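Local atomic coordinates of BH2414 protein (Bacillus halodurans, PDB entry 3ON1), a protein that is of unknown function but belongs to the ribosomal protein L7Ae/L30e/S12e/Gadd45 family, and so probably binds RNA as many of its relatives do. Residues I76-H79 with E80-V83; K87-G90 with F91-L95. All coordinates share one frame; numbering follows the deposited sequence.

Contact 1: I76-H79 with E80-V83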
ATOM      1  N   ILE A  76       1.188   4.590   9.905  1.00 19.86           N
ATOM      2  CA  ILE A  76       0.678   5.826   9.304  1.00 20.44           C
ATOM      3  C   ILE A  76      -0.165   6.690  10.267  1.00 21.04           C
ATOM      4  O   ILE A  76      -0.866   7.617   9.841  1.00 21.59           O
ATOM      5  CB  ILE A  76      -0.042   5.556   7.947  1.00 20.40           C
ATOM      6  CG1 ILE A  76      -1.374   4.828   8.154  1.00 20.29           C
ATOM      7  CG2 ILE A  76       0.868   4.755   7.018  1.00 20.65           C
ATOM      8  CD1 ILE A  76      -2.292   4.877   6.944  1.00 21.15           C
ATOM      9  N   GLY A  77      -0.067   6.390  11.561  1.00 21.23           N
ATOM     10  CA  GLY A  77      -0.724   7.177  12.613  1.00 21.78           C
ATOM     11  C   GLY A  77      -2.218   6.938  12.726  1.00 22.13           C
ATOM     12  O   GLY A  77      -2.962   7.807  13.182  1.00 22.42           O
ATOM     13  N   LYS A  78      -2.651   5.757  12.302  1.00 22.36           N
ATOM     14  CA  LYS A  78      -4.051   5.365  12.350  1.00 22.98           C
ATOM     15  C   LYS A  78      -4.145   4.081  13.166  1.00 22.93           C
ATOM     16  O   LYS A  78      -3.124   3.548  13.605  1.00 23.41           O
ATOM     17  CB  LYS A  78      -4.594   5.151  10.929  1.00 23.04           C
ATOM     18  CG  LYS A  78      -4.455   6.356   9.996  1.00 24.40           C
ATOM     19  CD  LYS A  78      -5.353   7.519  10.415  1.00 26.44           C
ATOM     20  CE  LYS A  78      -5.107   8.743   9.546  1.00 28.45           C
ATOM     21  NZ  LYS A  78      -5.997   9.883   9.915  1.00 29.37           N
ATOM     22  N   HIS A  79      -5.350   3.573  13.379  1.00 23.07           N
ATOM     23  CA  HIS A  79      -5.468   2.367  14.187  1.00 22.83           C
ATOM     24  C   HIS A  79      -5.180   1.112  13.374  1.00 22.02           C
ATOM     25  O   HIS A  79      -4.240   0.357  13.688  1.00 22.39           O
ATOM     26  CB  HIS A  79      -6.823   2.303  14.896  1.00 23.57           C
ATOM     27  CG  HIS A  79      -7.023   3.403  15.893  1.00 24.85           C
ATOM     28  ND1 HIS A  79      -8.210   4.090  16.016  1.00 25.86           N
ATOM     29  CD2 HIS A  79      -6.173   3.956  16.792  1.00 26.33           C
ATOM     30  CE1 HIS A  79      -8.090   5.005  16.962  1.00 26.37           C
ATOM     31  NE2 HIS A  79      -6.864   4.945  17.448  1.00 26.38           N
ATOM     32  N   GLU A  80      -5.980   0.908  12.327  1.00 20.66           N
ATOM     33  CA  GLU A  80      -5.839  -0.248  11.439  1.00 19.38           C
ATOM     34  C   GLU A  80      -6.084   0.119   9.983  1.00 18.56           C
ATOM     35  O   GLU A  80      -7.047   0.824   9.670  1.00 18.79           O
ATOM     36  CB  GLU A  80      -6.823  -1.345  11.841  1.00 19.49           C
ATOM     37  CG  GLU A  80      -6.603  -1.882  13.242  1.00 19.97           C
ATOM     38  CD  GLU A  80      -7.610  -2.934  13.637  1.00 21.14           C
ATOM     39  OE1 GLU A  80      -8.614  -3.112  12.908  1.00 21.79           O
ATOM     40  OE2 GLU A  80      -7.405  -3.574  14.692  1.00 22.11           O
ATOM     41  N   ARG A  81      -5.224  -0.381   9.091  1.00 17.30           N
ATOM     42  CA  ARG A  81      -5.429  -0.211   7.650  1.00 16.28           C
ATOM     43  C   ARG A  81      -5.159  -1.515   6.916  1.00 15.36           C
ATOM     44  O   ARG A  81      -4.247  -2.257   7.281  1.00 15.32           O
ATOM     45  CB  ARG A  81      -4.541   0.910   7.086  1.00 16.59           C
ATOM     46  CG  ARG A  81      -4.976   2.333   7.459  1.00 17.45           C
ATOM     47  CD  ARG A  81      -6.370   2.645   6.947  1.00 18.08           C
ATOM     48  NE  ARG A  81      -6.735   4.041   7.183  1.00 20.47           N
ATOM     49  CZ  ARG A  81      -7.324   4.490   8.288  1.00 21.04           C
ATOM     50  NH1 ARG A  81      -7.626   3.658   9.275  1.00 21.68           N
ATOM     51  NH2 ARG A  81      -7.618   5.777   8.402  1.00 22.09           N
ATOM     52  N   VAL A  82      -5.963  -1.828   5.898  0.50 15.11           N
ATOM     53  CA  VAL A  82      -5.730  -3.045   5.103  0.50 14.90           C
ATOM     54  C   VAL A  82      -5.211  -2.778   3.690  0.50 14.65           C
ATOM     55  O   VAL A  82      -4.436  -3.572   3.155  0.50 14.78           O
ATOM     56  CB  VAL A  82      -6.967  -3.983   5.032  0.50 15.01           C
ATOM     57  CG1 VAL A  82      -7.112  -4.764   6.323  0.50 15.26           C
ATOM     58  CG2 VAL A  82      -8.228  -3.199   4.731  0.50 15.84           C
ATOM     59  N   VAL A  83      -5.639  -1.676   3.081  1.00 14.26           N
ATOM     60  CA  VAL A  83      -5.218  -1.378   1.707  1.00 14.08           C
ATOM     61  C   VAL A  83      -4.606   0.008   1.660  1.00 13.96           C
ATOM     62  O   VAL A  83      -5.261   0.990   1.999  1.00 13.94           O
ATOM     63  CB  VAL A  83      -6.404  -1.440   0.707  1.00 14.27           C
ATOM     64  CG1 VAL A  83      -5.912  -1.175  -0.717  1.00 14.38           C
ATOM     65  CG2 VAL A  83      -7.137  -2.769   0.792  1.00 14.93           C
TER
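Lys-78 lays the aliphatic part of its side chain against one face of the Arg-81 guanidinium, the two chains running obliquely past each other. CG of Lys-78 stands 3.6 Å above the guanidinium plane, offset toward its rim, and CD comes to 3.5 Å from NH2 of Arg-81. The fit depends on a bend in both chains: that of Lys-78 at chi2 (-68°) and that of Arg-81 likewise (-61°). Contact is thus made through methylenes, while the like-charged ends stay apart, Lys-78 NZ lying 4.7 Å from Arg-81 NH2.

Arg-81 is held from two other directions. Its NH1 donates to the carbonyl O of Glu-80 at 2.9 Å; this acceptor lies in the guanidinium plane, although the donor sits well above the carbonyl plane. NE is bonded to Thr-21 OG1, so the group is fixed in rotation and pinned to the end of strand 19-21. Lower on the chain, Ile-76 crosses Arg-81 at about a right angle and sets CD1 3.7 Å from CG of Arg-81, also packing on helix 5-15 (Leu-10, Ala-14) and strand 19-21 (Leu-19, Thr-21). The CB bond of Glu-80 points away from 76-79, and its OE2 is hydrogen-bonded to Gln-70 NE2.

The loop begins within the Schellman motif ending helix 69-75, Gly-77 being its C-prime residue with positive phi; it leads the chain into strand 83-86 of the alpha/beta fold.

Contact 2: K87-G90 with F91-L95; sequences KDAG and FSRKL
At the edge of the Phe-91 ring, near its plane, lies the carboxylate of Asp-88, with OD2 3.4 Å from CD2 of Phe-91 and the two planes 76° apart. The Arg-93 guanidinium has the carbonyl O of Ala-89 over one face, 3.8 Å above its plane and offset toward the rim, with Gly-90 N over that same face.

This is the N-terminal cap of helix 89-100, with Asp-88 as N-cap. OD2 of Asp-88 accepts from the backbone N of Phe-91 at 3.0 Å through its anti lone pair, in a nearly straight bond (163° at the hydrogen). The Asp-88 side chain reaches it with CG anti to the backbone N (chi1 -179°). With an alanine here the carboxylate is gone, which would probably leave Phe-91 N without its capping acceptor and the edge of the ring less firmly held.

The ring also packs on Leu-9 and Ala-13 of helix 5-15 and on Val-86, whereas Ser-92 OG is hydrogen-bonded to Thr-36 OG1. Backbone bonds continue the helix from Arg-93 N to Ala-89 O and from Lys-94 N to Gly-90 O. Its first turn is closed by Ser-92 N, which donates to the carbonyl O of Asp-88 at 2.9 Å.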
ATOM      1  N   LYS A  87       1.314   7.163  -3.655  1.00 13.88           N
ATOM      2  CA  LYS A  87       1.102   8.148  -4.724  1.00 14.59           C
ATOM      3  C   LYS A  87       2.385   8.752  -5.268  1.00 14.59           C
ATOM      4  O   LYS A  87       2.355   9.514  -6.246  1.00 15.67           O
ATOM      5  CB  LYS A  87       0.188   9.281  -4.246  1.00 14.96           C
ATOM      6  CG  LYS A  87      -1.197   8.833  -3.805  1.00 17.20           C
ATOM      7  CD  LYS A  87      -2.181   9.989  -3.731  1.00 21.45           C
ATOM      8  CE  LYS A  87      -1.761  11.027  -2.716  1.00 23.31           C
ATOM      9  NZ  LYS A  87      -2.873  11.977  -2.439  1.00 25.99           N
ATOM     10  N   ASP A  88       3.503   8.433  -4.629  1.00 14.22           N
ATOM     11  CA  ASP A  88       4.789   8.973  -5.033  1.00 14.23           C
ATOM     12  C   ASP A  88       5.672   7.848  -5.545  1.00 14.33           C
ATOM     13  O   ASP A  88       5.953   6.889  -4.810  1.00 14.25           O
ATOM     14  CB  ASP A  88       5.462   9.691  -3.857  1.00 14.24           C
ATOM     15  CG  ASP A  88       6.803  10.298  -4.240  1.00 14.96           C
ATOM     16  OD1 ASP A  88       6.826  11.436  -4.760  1.00 17.82           O
ATOM     17  OD2 ASP A  88       7.837   9.635  -4.023  1.00 14.93           O
ATOM     18  N   ALA A  89       6.108   7.969  -6.800  1.00 14.65           N
ATOM     19  CA  ALA A  89       6.910   6.927  -7.448  1.00 14.63           C
ATOM     20  C   ALA A  89       8.217   6.602  -6.724  1.00 14.72           C
ATOM     21  O   ALA A  89       8.631   5.444  -6.683  1.00 14.76           O
ATOM     22  CB  ALA A  89       7.181   7.278  -8.925  1.00 15.31           C
ATOM     23  N   GLY A  90       8.869   7.620  -6.166  1.00 14.60           N
ATOM     24  CA  GLY A  90      10.103   7.411  -5.391  1.00 14.30           C
ATOM     25  C   GLY A  90       9.868   6.571  -4.146  1.00 13.92           C
ATOM     26  O   GLY A  90      10.597   5.616  -3.877  1.00 13.90           O
ATOM     27  N   PHE A  91       8.840   6.921  -3.381  1.00 13.70           N
ATOM     28  CA  PHE A  91       8.444   6.110  -2.232  1.00 13.64           C
ATOM     29  C   PHE A  91       8.052   4.689  -2.666  1.00 13.86           C
ATOM     30  O   PHE A  91       8.423   3.709  -2.017  1.00 13.94           O
ATOM     31  CB  PHE A  91       7.287   6.775  -1.478  1.00 13.44           C
ATOM     32  CG  PHE A  91       7.725   7.754  -0.420  1.00 14.19           C
ATOM     33  CD1 PHE A  91       8.109   7.301   0.837  1.00 13.80           C
ATOM     34  CD2 PHE A  91       7.731   9.122  -0.670  1.00 14.70           C
ATOM     35  CE1 PHE A  91       8.506   8.187   1.826  1.00 14.67           C
ATOM     36  CE2 PHE A  91       8.127  10.029   0.326  1.00 15.31           C
ATOM     37  CZ  PHE A  91       8.515   9.554   1.573  1.00 15.43           C
ATOM     38  N   SER A  92       7.302   4.582  -3.760  1.00 13.77           N
ATOM     39  CA  SER A  92       6.874   3.274  -4.252  1.00 13.96           C
ATOM     40  C   SER A  92       8.065   2.365  -4.546  1.00 14.46           C
ATOM     41  O   SER A  92       8.071   1.203  -4.141  1.00 14.50           O
ATOM     42  CB  SER A  92       5.980   3.415  -5.484  1.00 14.06           C
ATOM     43  OG  SER A  92       4.741   3.995  -5.132  1.00 14.03           O
ATOM     44  N   ARG A  93       9.060   2.902  -5.255  0.50 14.57           N
ATOM     45  CA  ARG A  93      10.259   2.142  -5.616  0.50 15.06           C
ATOM     46  C   ARG A  93      10.971   1.652  -4.363  0.50 15.02           C
ATOM     47  O   ARG A  93      11.244   0.457  -4.220  0.50 15.04           O
ATOM     48  CB  ARG A  93      11.210   2.984  -6.476  0.50 15.33           C
ATOM     49  CG  ARG A  93      10.869   2.993  -7.957  0.50 16.40           C
ATOM     50  CD  ARG A  93      12.027   3.501  -8.811  0.50 17.54           C
ATOM     51  NE  ARG A  93      12.457   4.831  -8.399  0.50 18.27           N
ATOM     52  CZ  ARG A  93      11.922   5.958  -8.851  0.50 18.29           C
ATOM     53  NH1 ARG A  93      10.940   5.916  -9.742  0.50 18.02           N
ATOM     54  NH2 ARG A  93      12.371   7.125  -8.418  0.50 19.13           N
ATOM     55  N   LYS A  94      11.227   2.579  -3.442  1.00 15.07           N
ATOM     56  CA  LYS A  94      11.984   2.280  -2.233  1.00 15.26           C
ATOM     57  C   LYS A  94      11.250   1.310  -1.298  1.00 15.08           C
ATOM     58  O   LYS A  94      11.860   0.376  -0.765  1.00 15.07           O
ATOM     59  CB  LYS A  94      12.369   3.575  -1.510  1.00 15.61           C
ATOM     60  CG  LYS A  94      13.352   3.391  -0.351  1.00 17.84           C
ATOM     61  CD  LYS A  94      14.665   2.812  -0.826  1.00 21.32           C
ATOM     62  CE  LYS A  94      15.795   3.159   0.122  1.00 24.27           C
ATOM     63  NZ  LYS A  94      17.079   2.758  -0.482  1.00 26.84           N
ATOM     64  N   LEU A  95       9.948   1.524  -1.110  1.00 14.76           N
ATOM     65  CA  LEU A  95       9.154   0.617  -0.284  1.00 14.69           C
ATOM     66  C   LEU A  95       9.176  -0.799  -0.858  1.00 15.10           C
ATOM     67  O   LEU A  95       9.349  -1.763  -0.118  1.00 15.21           O
ATOM     68  CB  LEU A  95       7.716   1.122  -0.133  1.00 14.23           C
ATOM     69  CG  LEU A  95       7.529   2.337   0.781  1.00 13.98           C
ATOM     70  CD1 LEU A  95       6.192   3.006   0.499  1.00 14.46           C
ATOM     71  CD2 LEU A  95       7.665   1.970   2.258  1.00 14.87           C
TER

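In the fold
Contacts 1 and 2 stand at the two ends of strand 83-86: the loop 76-83 brings the chain in from helix 69-75, and Asp-88 starts helix 89-100 soon after the strand ends. Their centres lie about 18 Å apart, each about 10 Å from the centre of the chain; three residues of strand 83-86 separate them in the sequence, and they do not touch each other. One is a helix C-terminus, the other a helix N-terminus. Helix 5-15 is a common neighbour, packing on Ile-76 of contact 1 and on Phe-91 and Leu-95 of contact 2. Both are surface contacts of the alpha/beta fold expected for the L7Ae/L30e family.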